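Local coordinates for triacylglycerol lipase (PDB 5AH1), which hydrolyses ester bonds as a zinc-binding alpha/beta-hydrolase lipase and also attacks synthetic polyesters, at residues A[352-366]-A[378-390]. Numbering follows the deposited sequence.
Sequences MNPIFYPTANLMGRY and KKWFPNDGVVNCI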
loop_
_atom_site.group_PDB
_atom_site.type_symbol
_atom_site.label_atom_id
_atom_site.label_comp_id
_atom_site.label_asym_id
_atom_site.label_seq_id
_atom_site.Cartn_x
_atom_site.Cartn_y
_atom_site.Cartn_z
ATOM N N MET A 352 -8.434 5.154 -17.236
ATOM C CA MET A 352 -7.201 5.687 -16.645
ATOM C C MET A 352 -7.280 7.180 -16.362
ATOM O O MET A 352 -7.534 7.974 -17.260
ATOM C CB MET A 352 -6.008 5.423 -17.572
ATOM C CG MET A 352 -4.656 5.792 -16.976
ATOM S SD MET A 352 -4.058 4.628 -15.744
ATOM C CE MET A 352 -3.431 3.332 -16.795
ATOM N N ASN A 353 -7.045 7.559 -15.112
ATOM C CA ASN A 353 -6.930 8.957 -14.748
ATOM C C ASN A 353 -5.880 9.608 -15.655
ATOM O O ASN A 353 -4.784 9.080 -15.782
ATOM C CB ASN A 353 -6.468 9.040 -13.296
ATOM C CG ASN A 353 -6.562 10.440 -12.712
ATOM O OD1 ASN A 353 -6.338 11.435 -13.400
ATOM N ND2 ASN A 353 -6.857 10.517 -11.417
ATOM N N PRO A 354 -6.210 10.738 -16.307
ATOM C CA PRO A 354 -5.217 11.401 -17.173
ATOM C C PRO A 354 -3.881 11.713 -16.483
ATOM O O PRO A 354 -2.849 11.748 -17.151
ATOM C CB PRO A 354 -5.947 12.671 -17.616
ATOM C CG PRO A 354 -7.396 12.260 -17.593
ATOM C CD PRO A 354 -7.530 11.392 -16.397
ATOM N N ILE A 355 -3.889 11.876 -15.163
ATOM C CA ILE A 355 -2.661 12.112 -14.405
ATOM C C ILE A 355 -1.681 10.938 -14.521
ATOM O O ILE A 355 -0.476 11.110 -14.341
ATOM C CB ILE A 355 -2.963 12.411 -12.892
ATOM C CG1 ILE A 355 -1.754 13.003 -12.183
ATOM C CG2 ILE A 355 -3.344 11.162 -12.128
ATOM C CD1 ILE A 355 -1.358 14.332 -12.670
ATOM N N PHE A 356 -2.201 9.762 -14.850
ATOM C CA PHE A 356 -1.385 8.551 -14.971
ATOM C C PHE A 356 -1.060 8.217 -16.429
ATOM O O PHE A 356 -0.471 7.188 -16.705
ATOM C CB PHE A 356 -2.105 7.337 -14.353
ATOM C CG PHE A 356 -2.316 7.422 -12.867
ATOM C CD1 PHE A 356 -1.337 7.923 -12.035
ATOM C CD2 PHE A 356 -3.505 6.982 -12.309
ATOM C CE1 PHE A 356 -1.539 7.988 -10.670
ATOM C CE2 PHE A 356 -3.715 7.046 -10.943
ATOM C CZ PHE A 356 -2.732 7.557 -10.126
ATOM N N TYR A 357 -1.447 9.058 -17.380
ATOM C CA TYR A 357 -1.058 8.776 -18.760
ATOM C C TYR A 357 0.468 8.643 -18.920
ATOM O O TYR A 357 0.947 7.677 -19.504
ATOM C CB TYR A 357 -1.587 9.829 -19.732
ATOM C CG TYR A 357 -3.081 9.839 -20.003
ATOM C CD1 TYR A 357 -3.931 8.841 -19.540
ATOM C CD2 TYR A 357 -3.635 10.864 -20.758
ATOM C CE1 TYR A 357 -5.292 8.882 -19.811
ATOM C CE2 TYR A 357 -4.984 10.911 -21.028
ATOM C CZ TYR A 357 -5.805 9.922 -20.571
ATOM O OH TYR A 357 -7.148 9.995 -20.860
ATOM N N PRO A 358 1.245 9.603 -18.398
ATOM C CA PRO A 358 2.682 9.476 -18.667
ATOM C C PRO A 358 3.334 8.326 -17.905
ATOM O O PRO A 358 4.253 7.681 -18.424
ATOM C CB PRO A 358 3.250 10.825 -18.215
ATOM C CG PRO A 358 2.253 11.380 -17.288
ATOM C CD PRO A 358 0.907 10.876 -17.748
ATOM N N THR A 359 2.869 8.063 -16.689
ATOM C CA THR A 359 3.426 6.995 -15.883
ATOM C C THR A 359 3.073 5.638 -16.493
ATOM O O THR A 359 3.934 4.760 -16.606
ATOM C CB THR A 359 2.954 7.097 -14.427
ATOM O OG1 THR A 359 1.528 7.190 -14.393
ATOM C CG2 THR A 359 3.545 8.340 -13.767
ATOM N N ALA A 360 1.817 5.456 -16.892
ATOM C CA ALA A 360 1.394 4.223 -17.552
ATOM C C ALA A 360 2.160 4.007 -18.846
ATOM O O ALA A 360 2.576 2.902 -19.151
ATOM C CB ALA A 360 -0.090 4.265 -17.839
ATOM N N ASN A 361 2.335 5.071 -19.619
ATOM C CA ASN A 361 2.969 4.929 -20.918
ATOM C C ASN A 361 4.471 4.662 -20.772
ATOM O O ASN A 361 5.031 3.875 -21.534
ATOM C CB ASN A 361 2.644 6.138 -21.800
ATOM C CG ASN A 361 1.138 6.230 -22.106
ATOM O OD1 ASN A 361 0.406 5.236 -21.979
ATOM N ND2 ASN A 361 0.670 7.420 -22.475
ATOM N N LEU A 362 5.130 5.286 -19.798
ATOM C CA LEU A 362 6.543 4.974 -19.586
ATOM C C LEU A 362 6.762 3.557 -19.065
ATOM O O LEU A 362 7.624 2.849 -19.559
ATOM C CB LEU A 362 7.229 6.021 -18.690
ATOM C CG LEU A 362 7.513 7.378 -19.356
ATOM C CD1 LEU A 362 8.453 8.191 -18.512
ATOM C CD2 LEU A 362 8.077 7.264 -20.790
ATOM N N MET A 363 5.989 3.128 -18.076
ATOM C CA MET A 363 6.089 1.746 -17.639
ATOM C C MET A 363 5.746 0.791 -18.785
ATOM O O MET A 363 6.307 -0.289 -18.897
ATOM C CB MET A 363 5.124 1.463 -16.489
ATOM C CG MET A 363 5.630 1.840 -15.117
ATOM S SD MET A 363 4.499 1.285 -13.802
ATOM C CE MET A 363 3.313 2.532 -14.035
ATOM N N GLY A 364 4.807 1.207 -19.631
ATOM C CA GLY A 364 4.306 0.368 -20.705
ATOM C C GLY A 364 5.291 0.122 -21.834
ATOM O O GLY A 364 4.989 -0.635 -22.759
ATOM N N ARG A 365 6.464 0.743 -21.761
ATOM C CA ARG A 365 7.512 0.483 -22.745
ATOM C C ARG A 365 8.889 0.342 -22.109
ATOM O O ARG A 365 9.912 0.377 -22.802
ATOM C CB ARG A 365 7.549 1.589 -23.794
ATOM C CG ARG A 365 8.002 2.950 -23.265
ATOM C CD ARG A 365 7.717 4.042 -24.288
ATOM N NE ARG A 365 6.283 4.113 -24.534
ATOM C CZ ARG A 365 5.718 4.610 -25.624
ATOM N NH1 ARG A 365 6.476 5.098 -26.600
ATOM N NH2 ARG A 365 4.391 4.608 -25.729
ATOM N N TYR A 366 8.919 0.179 -20.790
ATOM C CA TYR A 366 10.183 0.090 -20.064
ATOM C C TYR A 366 10.659 -1.351 -19.932
ATOM O O TYR A 366 9.992 -2.187 -19.318
ATOM C CB TYR A 366 10.049 0.713 -18.678
ATOM C CG TYR A 366 11.330 0.708 -17.868
ATOM C CD1 TYR A 366 12.270 1.703 -18.026
ATOM C CD2 TYR A 366 11.599 -0.286 -16.955
ATOM C CE1 TYR A 366 13.449 1.702 -17.290
ATOM C CE2 TYR A 366 12.755 -0.296 -16.206
ATOM C CZ TYR A 366 13.676 0.696 -16.374
ATOM O OH TYR A 366 14.821 0.692 -15.612
ATOM N N LYS A 378 8.491 -7.661 -21.718
ATOM C CA LYS A 378 7.170 -7.214 -22.133
ATOM C C LYS A 378 6.045 -7.641 -21.179
ATOM O O LYS A 378 5.007 -7.000 -21.136
ATOM C CB LYS A 378 6.873 -7.692 -23.552
ATOM C CG LYS A 378 6.698 -9.195 -23.651
ATOM C CD LYS A 378 6.523 -9.676 -25.077
ATOM C CE LYS A 378 6.443 -11.205 -25.100
ATOM N NZ LYS A 378 6.307 -11.792 -26.459
ATOM N N LYS A 379 6.255 -8.705 -20.408
ATOM C CA LYS A 379 5.237 -9.140 -19.456
ATOM C C LYS A 379 5.010 -8.064 -18.391
ATOM O O LYS A 379 3.971 -8.045 -17.735
ATOM C CB LYS A 379 5.641 -10.447 -18.776
ATOM C CG LYS A 379 6.100 -11.572 -19.701
ATOM C CD LYS A 379 6.623 -12.823 -18.949
ATOM C CE LYS A 379 7.126 -12.589 -17.495
ATOM N NZ LYS A 379 8.408 -11.826 -17.328
ATOM N N TRP A 380 5.979 -7.167 -18.227
ATOM C CA TRP A 380 5.895 -6.108 -17.228
ATOM C C TRP A 380 5.157 -4.877 -17.746
ATOM O O TRP A 380 4.859 -3.974 -16.986
ATOM C CB TRP A 380 7.287 -5.709 -16.757
ATOM C CG TRP A 380 7.902 -6.704 -15.841
ATOM C CD1 TRP A 380 8.432 -7.916 -16.168
ATOM C CD2 TRP A 380 8.076 -6.559 -14.435
ATOM N NE1 TRP A 380 8.918 -8.530 -15.057
ATOM C CE2 TRP A 380 8.699 -7.724 -13.968
ATOM C CE3 TRP A 380 7.736 -5.561 -13.516
ATOM C CZ2 TRP A 380 9.034 -7.904 -12.624
ATOM C CZ3 TRP A 380 8.039 -5.749 -12.191
ATOM C CH2 TRP A 380 8.666 -6.917 -11.745
ATOM N N PHE A 381 4.888 -4.808 -19.044
ATOM C CA PHE A 381 4.296 -3.603 -19.600
ATOM C C PHE A 381 2.883 -3.243 -19.080
ATOM O O PHE A 381 2.617 -2.075 -18.788
ATOM C CB PHE A 381 4.278 -3.620 -21.133
ATOM C CG PHE A 381 5.642 -3.625 -21.794
ATOM C CD1 PHE A 381 6.824 -3.342 -21.119
ATOM C CD2 PHE A 381 5.723 -3.917 -23.142
ATOM C CE1 PHE A 381 8.049 -3.365 -21.796
ATOM C CE2 PHE A 381 6.922 -3.944 -23.807
ATOM C CZ PHE A 381 8.084 -3.671 -23.131
ATOM N N PRO A 382 1.956 -4.215 -19.007
ATOM C CA PRO A 382 0.616 -3.843 -18.530
ATOM C C PRO A 382 0.663 -3.282 -17.114
ATOM O O PRO A 382 1.406 -3.778 -16.257
ATOM C CB PRO A 382 -0.167 -5.165 -18.596
ATOM C CG PRO A 382 0.534 -5.946 -19.688
ATOM C CD PRO A 382 1.993 -5.598 -19.515
ATOM N N ASN A 383 -0.154 -2.270 -16.854
ATOM C CA ASN A 383 -0.132 -1.630 -15.541
ATOM C C ASN A 383 -1.450 -0.915 -15.238
ATOM O O ASN A 383 -2.389 -0.954 -16.039
ATOM C CB ASN A 383 1.102 -0.706 -15.424
ATOM C CG ASN A 383 1.048 0.484 -16.360
ATOM O OD1 ASN A 383 0.365 1.474 -16.080
ATOM N ND2 ASN A 383 1.758 0.395 -17.487
ATOM N N ASP A 384 -1.511 -0.307 -14.057
ATOM C CA ASP A 384 -2.701 0.426 -13.605
ATOM C C ASP A 384 -2.429 1.920 -13.442
ATOM O O ASP A 384 -3.199 2.632 -12.785
ATOM C CB ASP A 384 -3.244 -0.161 -12.292
ATOM C CG ASP A 384 -2.307 0.054 -11.115
ATOM O OD1 ASP A 384 -1.242 0.701 -11.295
ATOM O OD2 ASP A 384 -2.610 -0.451 -10.014
ATOM N N GLY A 385 -1.324 2.378 -14.034
ATOM C CA GLY A 385 -0.877 3.755 -13.915
ATOM C C GLY A 385 0.269 3.937 -12.932
ATOM O O GLY A 385 1.015 4.922 -13.014
ATOM N N VAL A 386 0.419 3.001 -11.992
ATOM C CA VAL A 386 1.419 3.113 -10.926
ATOM C C VAL A 386 2.236 1.834 -10.741
ATOM O O VAL A 386 3.445 1.917 -10.524
ATOM C CB VAL A 386 0.771 3.577 -9.590
ATOM C CG1 VAL A 386 1.801 3.718 -8.500
ATOM C CG2 VAL A 386 0.046 4.890 -9.783
ATOM N N VAL A 387 1.581 0.681 -10.849
ATOM C CA VAL A 387 2.222 -0.604 -10.594
ATOM C C VAL A 387 1.985 -1.575 -11.743
ATOM O O VAL A 387 0.863 -1.754 -12.198
ATOM C CB VAL A 387 1.718 -1.240 -9.269
ATOM C CG1 VAL A 387 2.395 -2.560 -9.000
ATOM C CG2 VAL A 387 1.950 -0.284 -8.100
ATOM N N ASN A 388 3.056 -2.237 -12.179
ATOM C CA ASN A 388 2.946 -3.267 -13.211
ATOM C C ASN A 388 2.013 -4.385 -12.748
ATOM O O ASN A 388 2.124 -4.841 -11.617
ATOM C CB ASN A 388 4.319 -3.860 -13.515
ATOM C CG ASN A 388 5.412 -2.806 -13.586
ATOM O OD1 ASN A 388 5.849 -2.306 -12.555
ATOM N ND2 ASN A 388 5.840 -2.450 -14.797
ATOM N N CYS A 389 1.130 -4.857 -13.623
ATOM C CA CYS A 389 0.184 -5.897 -13.255
ATOM C C CYS A 389 0.857 -7.169 -12.793
ATOM O O CYS A 389 0.403 -7.799 -11.838
ATOM C CB CYS A 389 -0.774 -6.197 -14.410
ATOM S SG CYS A 389 -1.785 -4.812 -14.918
ATOM N N ILE A 390 1.949 -7.540 -13.453
ATOM C CA ILE A 390 2.627 -8.793 -13.147
ATOM C C ILE A 390 3.103 -8.831 -11.692
ATOM O O ILE A 390 3.227 -9.895 -11.104
ATOM C CB ILE A 390 3.842 -9.015 -14.117
ATOM C CG1 ILE A 390 4.420 -10.422 -13.964
ATOM C CG2 ILE A 390 4.926 -7.972 -13.905
ATOM C CD1 ILE A 390 5.510 -10.747 -14.956
#
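G385 lies against A360 on helix 357-363, their CA atoms 4.3 Å apart, and F381 meets G364 just past the helix end at 4.1 Å, so 381-385 runs antiparallel to the helix. N383 carries the polar join: its CG sits in the cramped position between backbone N and carbonyl carbon (chi1 66°), and ND2 donates to A360 O at 3.1 Å, in the carbonyl plane and on a lone pair. ND2 also bonds F381 O, while A360 O already takes the helical bond from G364 N. OD1 rests on A360 CB (3.3 Å) and accepts from G385 N, closing an Asx turn; D384 OD1 forms the next one with V386 N and also receives V387 N. In sequence, this loop precedes strand 403-405, an edge of the alpha/beta-hydrolase parallel sheet. D384 OD2 is hydrogen-bonded to T333 OG1 and H426 ND1, consistent with the acid-histidine pair of a catalytic triad; V387 lies near the probable nucleophile elbow. G385, with positive phi (102°), packs its CA against F356 CB, with M352 SD beside it on the same side; M352 CE reaches G385 N. The single T359 hydroxyl proton has two acceptors within reach, G385 O (2.7 Å from OG1) and F356 O of its own segment, and the choice is unsettled. M363, bent at chi3 (-77°), lays SD 3.5 Å from V386 O, which T234 bonds. V386 CG2 stands over a face of the F356 ring, 4.0 Å from its centroid, a CH-pi contact. G364 O lies 3.2 Å from F381 CG over one ring face, which R365 CA shares; K378 CA covers the opposite face.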